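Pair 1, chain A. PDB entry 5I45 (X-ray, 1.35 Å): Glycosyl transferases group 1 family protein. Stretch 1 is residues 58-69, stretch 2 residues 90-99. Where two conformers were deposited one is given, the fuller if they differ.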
# COMPACT_ATOMS: atom_id res chain seq x y z
N TYR A 58 14.81 -1.29 7.77
CA TYR A 58 15.08 -0.62 6.50
C TYR A 58 14.91 0.90 6.54
O TYR A 58 13.85 1.44 6.19
CB TYR A 58 14.11 -1.18 5.45
CG TYR A 58 14.30 -2.63 5.18
CD1 TYR A 58 15.42 -3.08 4.51
CD2 TYR A 58 13.35 -3.55 5.58
CE1 TYR A 58 15.59 -4.42 4.25
CE2 TYR A 58 13.51 -4.89 5.32
CZ TYR A 58 14.63 -5.33 4.65
OH TYR A 58 14.76 -6.68 4.39
N PRO A 59 15.97 1.59 6.95
CA PRO A 59 15.90 3.04 7.11
C PRO A 59 15.51 3.88 5.90
O PRO A 59 14.96 4.96 6.08
CB PRO A 59 17.31 3.39 7.58
CG PRO A 59 17.71 2.19 8.38
CD PRO A 59 17.20 1.04 7.57
N ASP A 60 15.73 3.38 4.69
CA ASP A 60 15.41 4.14 3.48
C ASP A 60 13.94 4.03 3.03
O ASP A 60 13.54 4.66 2.07
CB ASP A 60 16.28 3.68 2.30
CG ASP A 60 17.72 4.12 2.40
OD1 ASP A 60 18.03 5.17 3.00
OD2 ASP A 60 18.56 3.42 1.81
N TRP A 61 13.17 3.21 3.75
CA TRP A 61 11.78 2.96 3.42
C TRP A 61 10.85 3.70 4.35
O TRP A 61 11.13 3.85 5.55
CB TRP A 61 11.50 1.44 3.41
CG TRP A 61 12.08 0.78 2.17
CD1 TRP A 61 13.41 0.57 1.90
CD2 TRP A 61 11.37 0.35 1.00
NE1 TRP A 61 13.56 0.02 0.65
CE2 TRP A 61 12.31 -0.16 0.10
CE3 TRP A 61 10.01 0.33 0.65
CZ2 TRP A 61 11.93 -0.67 -1.14
CZ3 TRP A 61 9.65 -0.19 -0.57
CH2 TRP A 61 10.61 -0.67 -1.46
N THR A 62 9.73 4.12 3.80
CA THR A 62 8.73 4.89 4.53
C THR A 62 7.35 4.35 4.21
O THR A 62 7.09 4.00 3.08
CB THR A 62 8.84 6.36 4.12
OG1 THR A 62 10.09 6.84 4.57
CG2 THR A 62 7.70 7.23 4.68
N ALA A 63 6.49 4.27 5.20
CA ALA A 63 5.12 3.86 5.03
C ALA A 63 4.22 5.08 5.12
O ALA A 63 4.42 5.91 6.02
CB ALA A 63 4.72 2.85 6.10
N VAL A 64 3.22 5.17 4.25
CA VAL A 64 2.25 6.25 4.24
C VAL A 64 0.85 5.70 4.33
O VAL A 64 0.49 4.70 3.68
CB VAL A 64 2.40 7.22 3.03
CG1 VAL A 64 3.68 8.00 3.12
CG2 VAL A 64 2.33 6.50 1.70
N VAL A 65 0.03 6.35 5.15
CA VAL A 65 -1.37 6.01 5.26
C VAL A 65 -2.11 7.13 4.50
O VAL A 65 -2.06 8.32 4.93
CB VAL A 65 -1.81 5.97 6.71
CG1 VAL A 65 -3.30 5.70 6.80
CG2 VAL A 65 -1.01 4.91 7.46
N ILE A 66 -2.72 6.77 3.38
CA ILE A 66 -3.43 7.69 2.49
C ILE A 66 -4.93 7.53 2.75
O ILE A 66 -5.54 6.59 2.26
CB ILE A 66 -3.14 7.38 1.00
CG1 ILE A 66 -1.63 7.26 0.74
CG2 ILE A 66 -3.78 8.43 0.09
CD1 ILE A 66 -0.87 8.53 1.05
N GLY A 67 -5.50 8.41 3.57
CA GLY A 67 -6.93 8.36 3.89
C GLY A 67 -7.15 9.04 5.22
O GLY A 67 -6.20 9.54 5.85
N GLU A 68 -8.39 9.08 5.67
CA GLU A 68 -8.66 9.68 6.96
C GLU A 68 -9.60 8.86 7.78
O GLU A 68 -10.25 7.94 7.30
CB GLU A 68 -9.17 11.11 6.82
CG GLU A 68 -8.08 12.07 6.36
CD GLU A 68 -8.37 13.52 6.67
OE1 GLU A 68 -9.53 13.86 6.94
OE2 GLU A 68 -7.41 14.32 6.62
N ALA A 69 -9.61 9.19 9.06
CA ALA A 69 -10.49 8.57 10.01
C ALA A 69 -11.74 9.45 10.10
O ALA A 69 -11.62 10.68 10.24
CB ALA A 69 -9.83 8.51 11.36
N ASP A 90 8.44 7.91 13.86
CA ASP A 90 7.64 8.98 13.24
C ASP A 90 8.30 9.63 12.00
O ASP A 90 7.66 10.38 11.31
CB ASP A 90 7.23 10.03 14.28
CG ASP A 90 8.39 10.65 14.97
OD1 ASP A 90 9.54 10.29 14.66
OD2 ASP A 90 8.15 11.52 15.82
N LYS A 91 9.56 9.30 11.74
CA LYS A 91 10.20 9.69 10.47
C LYS A 91 10.02 8.71 9.35
O LYS A 91 10.46 8.96 8.23
CB LYS A 91 11.68 9.91 10.66
CG LYS A 91 11.97 11.08 11.57
CD LYS A 91 13.42 11.48 11.57
CE LYS A 91 14.29 10.42 12.17
NZ LYS A 91 13.91 10.07 13.56
N GLN A 92 9.39 7.57 9.63
CA GLN A 92 9.21 6.53 8.63
C GLN A 92 7.77 6.07 8.45
O GLN A 92 7.53 5.28 7.57
CB GLN A 92 10.10 5.32 8.96
CG GLN A 92 11.57 5.55 8.71
CD GLN A 92 12.38 4.28 8.97
OE1 GLN A 92 12.46 3.38 8.11
NE2 GLN A 92 12.93 4.19 10.14
N ILE A 93 6.85 6.52 9.29
CA ILE A 93 5.43 6.12 9.19
C ILE A 93 4.63 7.39 9.31
O ILE A 93 4.58 7.98 10.38
CB ILE A 93 5.02 5.09 10.25
CG1 ILE A 93 5.95 3.88 10.14
CG2 ILE A 93 3.58 4.66 10.02
CD1 ILE A 93 5.79 2.86 11.26
N ILE A 94 4.01 7.80 8.20
CA ILE A 94 3.41 9.14 8.00
C ILE A 94 1.94 9.06 7.60
O ILE A 94 1.60 8.35 6.65
CB ILE A 94 4.14 9.88 6.83
CG1 ILE A 94 5.67 9.88 7.00
CG2 ILE A 94 3.62 11.28 6.61
CD1 ILE A 94 6.19 10.72 8.11
N PHE A 95 1.07 9.78 8.30
CA PHE A 95 -0.34 9.84 7.97
C PHE A 95 -0.50 11.07 7.11
O PHE A 95 -0.27 12.20 7.56
CB PHE A 95 -1.16 9.97 9.26
CG PHE A 95 -1.20 8.71 10.05
CD1 PHE A 95 -0.17 8.37 10.92
CD2 PHE A 95 -2.28 7.84 9.91
CE1 PHE A 95 -0.23 7.16 11.62
CE2 PHE A 95 -2.34 6.66 10.63
CZ PHE A 95 -1.31 6.32 11.46
N ILE A 96 -0.88 10.86 5.85
CA ILE A 96 -1.02 11.97 4.89
C ILE A 96 -2.35 12.68 5.08
O ILE A 96 -3.35 12.08 5.40
CB ILE A 96 -0.84 11.41 3.46
CG1 ILE A 96 0.57 10.82 3.32
CG2 ILE A 96 -1.12 12.48 2.40
CD1 ILE A 96 1.71 11.79 3.50
N GLY A 97 -2.33 14.00 4.93
CA GLY A 97 -3.54 14.81 5.07
C GLY A 97 -4.46 14.69 3.86
O GLY A 97 -4.00 14.44 2.74
N PHE A 98 -5.76 14.86 4.09
CA PHE A 98 -6.77 14.79 3.01
C PHE A 98 -6.61 15.93 2.01
O PHE A 98 -6.30 17.05 2.38
CB PHE A 98 -8.20 14.81 3.60
CG PHE A 98 -9.26 15.33 2.65
CD1 PHE A 98 -9.75 14.53 1.62
CD2 PHE A 98 -9.79 16.61 2.82
CE1 PHE A 98 -10.72 15.02 0.75
CE2 PHE A 98 -10.77 17.09 1.96
CZ PHE A 98 -11.23 16.30 0.93
N ILE A 99 -6.78 15.60 0.72
CA ILE A 99 -6.82 16.61 -0.34
C ILE A 99 -7.99 16.21 -1.24
O ILE A 99 -8.23 15.02 -1.46
CB ILE A 99 -5.49 16.74 -1.13
CG1 ILE A 99 -4.39 17.29 -0.21
CG2 ILE A 99 -5.67 17.67 -2.33
CD1 ILE A 99 -3.02 17.46 -0.85
O HOH W 1 -3.82 9.70 7.02
O HOH W 2 -4.64 11.08 2.94

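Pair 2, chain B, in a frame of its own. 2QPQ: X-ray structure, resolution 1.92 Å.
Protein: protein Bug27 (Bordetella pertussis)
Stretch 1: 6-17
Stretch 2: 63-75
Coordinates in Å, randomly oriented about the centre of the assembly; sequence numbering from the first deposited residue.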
# COMPACT_ATOMS: atom_id res chain seq x y z
N PRO B 6 11.88 -26.44 -2.78
CA PRO B 6 11.77 -25.78 -4.11
C PRO B 6 12.48 -26.51 -5.30
O PRO B 6 13.70 -26.47 -5.38
CB PRO B 6 12.35 -24.37 -3.85
CG PRO B 6 12.63 -24.26 -2.35
CD PRO B 6 12.66 -25.67 -1.80
N ASN B 7 11.73 -27.13 -6.22
CA ASN B 7 12.31 -28.00 -7.30
C ASN B 7 11.96 -27.64 -8.77
O ASN B 7 12.35 -28.34 -9.73
CB ASN B 7 11.97 -29.49 -7.03
CG ASN B 7 10.47 -29.79 -7.10
OD1 ASN B 7 9.69 -29.12 -7.77
ND2 ASN B 7 10.07 -30.87 -6.41
N LYS B 8 11.18 -26.57 -8.92
CA LYS B 8 10.94 -25.93 -10.19
C LYS B 8 10.88 -24.43 -9.83
O LYS B 8 10.97 -24.08 -8.63
CB LYS B 8 9.61 -26.42 -10.82
CG LYS B 8 8.38 -26.08 -10.01
CD LYS B 8 7.12 -26.76 -10.53
CE LYS B 8 5.90 -26.18 -9.85
NZ LYS B 8 4.69 -27.03 -10.08
N PRO B 9 10.79 -23.54 -10.85
CA PRO B 9 10.69 -22.12 -10.56
C PRO B 9 9.50 -21.83 -9.62
O PRO B 9 8.52 -22.56 -9.64
CB PRO B 9 10.42 -21.49 -11.92
CG PRO B 9 11.04 -22.46 -12.92
CD PRO B 9 10.82 -23.82 -12.30
N LEU B 10 9.64 -20.79 -8.80
CA LEU B 10 8.49 -20.16 -8.17
C LEU B 10 7.84 -19.21 -9.18
O LEU B 10 8.48 -18.75 -10.13
CB LEU B 10 8.88 -19.41 -6.89
CG LEU B 10 9.15 -20.09 -5.54
CD1 LEU B 10 9.76 -21.47 -5.59
CD2 LEU B 10 9.98 -19.13 -4.68
N ASP B 11 6.56 -18.96 -9.00
CA ASP B 11 5.82 -18.06 -9.86
C ASP B 11 5.23 -17.03 -8.92
O ASP B 11 4.39 -17.35 -8.11
CB ASP B 11 4.73 -18.85 -10.57
CG ASP B 11 3.94 -18.01 -11.57
OD1 ASP B 11 4.44 -16.91 -11.98
OD2 ASP B 11 2.84 -18.46 -11.96
N ILE B 12 5.73 -15.80 -8.97
CA ILE B 12 5.31 -14.76 -8.04
C ILE B 12 4.42 -13.85 -8.88
O ILE B 12 4.88 -13.25 -9.87
CB ILE B 12 6.52 -13.98 -7.47
CG1 ILE B 12 7.41 -14.89 -6.61
CG2 ILE B 12 6.08 -12.75 -6.66
CD1 ILE B 12 8.72 -14.19 -6.20
N ILE B 13 3.15 -13.75 -8.49
CA ILE B 13 2.18 -13.00 -9.29
C ILE B 13 1.98 -11.68 -8.61
O ILE B 13 1.59 -11.62 -7.43
CB ILE B 13 0.81 -13.76 -9.43
CG1 ILE B 13 0.96 -15.18 -10.05
CG2 ILE B 13 -0.19 -12.88 -10.20
CD1 ILE B 13 1.67 -15.22 -11.38
N VAL B 14 2.33 -10.60 -9.30
CA VAL B 14 2.24 -9.26 -8.72
C VAL B 14 0.89 -8.62 -9.07
O VAL B 14 0.51 -8.62 -10.22
CB VAL B 14 3.40 -8.35 -9.19
CG1 VAL B 14 3.43 -7.10 -8.34
CG2 VAL B 14 4.74 -9.08 -9.10
N THR B 15 0.22 -8.06 -8.06
CA THR B 15 -1.16 -7.56 -8.18
C THR B 15 -1.19 -6.15 -8.72
O THR B 15 -2.24 -5.61 -9.00
CB THR B 15 -1.86 -7.52 -6.80
OG1 THR B 15 -0.99 -6.88 -5.84
CG2 THR B 15 -2.24 -8.94 -6.33
N PHE B 16 -0.02 -5.55 -8.87
CA PHE B 16 0.08 -4.16 -9.38
C PHE B 16 1.09 -4.07 -10.50
O PHE B 16 1.96 -4.95 -10.64
CB PHE B 16 0.32 -3.17 -8.22
CG PHE B 16 -0.96 -2.80 -7.51
CD1 PHE B 16 -1.52 -3.69 -6.57
CD2 PHE B 16 -1.67 -1.66 -7.85
CE1 PHE B 16 -2.75 -3.40 -5.96
CE2 PHE B 16 -2.89 -1.37 -7.25
CZ PHE B 16 -3.43 -2.24 -6.31
N PRO B 17 0.97 -3.02 -11.33
CA PRO B 17 1.86 -3.01 -12.47
C PRO B 17 3.29 -2.52 -12.17
O PRO B 17 3.54 -1.95 -11.10
CB PRO B 17 1.13 -2.08 -13.47
CG PRO B 17 0.26 -1.25 -12.70
CD PRO B 17 0.05 -1.87 -11.33
N PRO B 63 -1.59 -25.65 -3.46
CA PRO B 63 -1.05 -25.10 -2.20
C PRO B 63 0.31 -25.70 -1.84
O PRO B 63 0.48 -26.31 -0.76
CB PRO B 63 -2.11 -25.51 -1.19
CG PRO B 63 -2.59 -26.90 -1.74
CD PRO B 63 -2.55 -26.78 -3.24
N ASP B 64 1.26 -25.57 -2.76
CA ASP B 64 2.55 -26.30 -2.65
C ASP B 64 3.73 -25.35 -2.47
O ASP B 64 4.90 -25.77 -2.31
CB ASP B 64 2.76 -27.21 -3.85
CG ASP B 64 2.62 -26.49 -5.18
OD1 ASP B 64 2.53 -25.24 -5.24
OD2 ASP B 64 2.63 -27.19 -6.20
N GLY B 65 3.42 -24.06 -2.44
CA GLY B 65 4.48 -23.08 -2.30
C GLY B 65 5.11 -22.53 -3.57
O GLY B 65 5.96 -21.65 -3.50
N TYR B 66 4.69 -23.02 -4.72
CA TYR B 66 5.31 -22.62 -5.98
C TYR B 66 4.59 -21.44 -6.64
O TYR B 66 5.04 -20.92 -7.65
CB TYR B 66 5.39 -23.81 -6.95
CG TYR B 66 6.43 -24.79 -6.49
CD1 TYR B 66 7.78 -24.54 -6.70
CD2 TYR B 66 6.05 -25.95 -5.82
CE1 TYR B 66 8.74 -25.44 -6.24
CE2 TYR B 66 6.99 -26.85 -5.39
CZ TYR B 66 8.34 -26.59 -5.59
OH TYR B 66 9.26 -27.51 -5.14
N SER B 67 3.45 -21.06 -6.08
CA SER B 67 2.64 -19.97 -6.60
C SER B 67 2.40 -19.01 -5.45
O SER B 67 1.80 -19.37 -4.42
CB SER B 67 1.29 -20.46 -7.15
OG SER B 67 1.48 -21.42 -8.19
N LEU B 68 2.83 -17.77 -5.65
CA LEU B 68 2.71 -16.77 -4.60
C LEU B 68 2.07 -15.52 -5.19
O LEU B 68 2.12 -15.29 -6.40
CB LEU B 68 4.08 -16.41 -4.02
CG LEU B 68 4.87 -17.49 -3.28
CD1 LEU B 68 5.75 -18.19 -4.31
CD2 LEU B 68 5.77 -16.81 -2.23
N LEU B 69 1.45 -14.72 -4.32
CA LEU B 69 0.79 -13.50 -4.72
C LEU B 69 1.47 -12.35 -4.00
O LEU B 69 1.52 -12.35 -2.78
CB LEU B 69 -0.70 -13.55 -4.34
CG LEU B 69 -1.48 -12.36 -4.91
CD1 LEU B 69 -1.65 -12.48 -6.46
CD2 LEU B 69 -2.84 -12.28 -4.19
N MET B 70 2.04 -11.42 -4.76
CA MET B 70 2.61 -10.22 -4.14
C MET B 70 1.51 -9.17 -3.98
O MET B 70 0.91 -8.77 -4.96
CB MET B 70 3.76 -9.62 -4.98
CG MET B 70 4.38 -8.43 -4.21
SD MET B 70 5.71 -9.03 -3.10
CE MET B 70 5.93 -7.61 -2.05
N VAL B 71 1.25 -8.78 -2.74
CA VAL B 71 0.12 -7.90 -2.39
C VAL B 71 0.58 -6.63 -1.68
O VAL B 71 1.65 -6.57 -1.05
CB VAL B 71 -0.97 -8.64 -1.49
CG1 VAL B 71 -1.62 -9.80 -2.27
CG2 VAL B 71 -0.36 -9.21 -0.11
N ASN B 72 -0.29 -5.63 -1.73
CA ASN B 72 -0.21 -4.57 -0.76
C ASN B 72 -1.58 -4.42 -0.09
O ASN B 72 -2.49 -5.21 -0.35
CB ASN B 72 0.29 -3.26 -1.40
CG ASN B 72 -0.61 -2.78 -2.52
OD1 ASN B 72 -0.20 -2.75 -3.68
ND2 ASN B 72 -1.81 -2.40 -2.19
N SER B 73 -1.70 -3.44 0.80
CA SER B 73 -2.96 -3.17 1.52
C SER B 73 -4.23 -3.14 0.66
O SER B 73 -5.30 -3.51 1.14
CB SER B 73 -2.83 -1.88 2.33
OG SER B 73 -1.93 -2.11 3.38
N SER B 74 -4.10 -2.74 -0.61
CA SER B 74 -5.19 -2.81 -1.59
C SER B 74 -5.91 -4.15 -1.52
O SER B 74 -7.13 -4.20 -1.62
CB SER B 74 -4.65 -2.62 -3.02
OG SER B 74 -4.13 -1.30 -3.24
N PHE B 75 -5.17 -5.24 -1.34
CA PHE B 75 -5.78 -6.57 -1.19
C PHE B 75 -6.84 -6.56 -0.08
O PHE B 75 -7.91 -7.21 -0.19
CB PHE B 75 -4.69 -7.63 -0.92
CG PHE B 75 -5.23 -9.03 -0.71
CD1 PHE B 75 -5.34 -9.92 -1.79
CD2 PHE B 75 -5.67 -9.45 0.56
CE1 PHE B 75 -5.84 -11.25 -1.60
CE2 PHE B 75 -6.22 -10.77 0.75
CZ PHE B 75 -6.24 -11.67 -0.36
O HOH W 3 2.48 -26.35 -8.71
O HOH W 4 -2.41 -6.04 -3.56

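The sharpest difference lies just past the last matched strand rung, where Gly67(A) of pair 1 superposes on Thr15(B) of pair 2. Gly67(A), lacking a side chain, reaches the second stretch through water: water 1 donates to Gly67(A) O (2.7 Å) and to Ile96(A) O (2.9 Å), although more acceptors lie around it than it has protons, and water 2 accepts a weak bond from Gly67(A) N (2.9 Å) while donating to Ile96(A) O (3.0 Å). Its phi/psi of 156/-179 would jam a CB against the preceding carbonyl O. Thr15(B) instead bonds directly to the matching carbonyl: Met70(B) O accepts from Thr15(B) N at 3.3 Å and from Thr15(B) OG1 at 2.8 Å. Water 4 extends this link, donating to Thr15(B) OG1 and accepting from Asn72(B) N, both at 2.8 Å.

The shared frame is two neighbouring parallel strands, 61-66 beside the strand that begins at Ile93(A) in pair 1 and 10-14 beside 67-72 in pair 2, crossing at -23° and -28°; fourteen central residues superpose to 0.7 Å. The same ladder joins both. Ala63(A) N bonds to Gln92(A) O (2.8 Å), Ile94(A) N to Ala63(A) O (2.9 Å), Val65(A) N to Ile94(A) O (3.0 Å) and Ile96(A) N to Val65(A) O (2.9 Å). At the equivalent positions Asp11(B) N bonds to Tyr66(B) O (2.8 Å), Leu68(B) N to Asp11(B) O (2.9 Å), Ile13(B) N to Leu68(B) O (2.8 Å) and Met70(B) N to Ile13(B) O (2.7 Å).

Apolar side chains fill the face of Val64(A), Ile94(A) and Ile96(A), matched by Ile12(B), Leu68(B) and Met70(B). Val64(A) CB lies 4.0 Å from Ile96(A) CG1; in pair 2, Ile12(B) CG2 lies 4.2 Å from Met70(B) CB. On the other face, Val65(A) sets CG2 over the ring of Phe95(A), 4.2 Å from its centroid, whereas the matched Ile13(B) CG2 meets an aliphatic branch, Leu69(B) CD1, at 4.0 Å.

Before the second strand, Gln92(A) matches Tyr66(B), and each has more of its own surface covered by the other stretch than any other residue of its pair. Gln92(A) carries its amide in among the backbone carbonyls of the Tyr58(A)-Trp61(A) turn. Tyr66(B) reaches farther: its OH accepts from Asn7(B) N at 2.7 Å, Lys8(B) CG lies over its ring face, 4.1 Å from the centroid, and Leu10(B) CD1 packs 3.8 Å from Tyr66(B) CD1. Water 3 joins Lys8(B) NZ to Asp64(B) OD2, 2.7 Å from each.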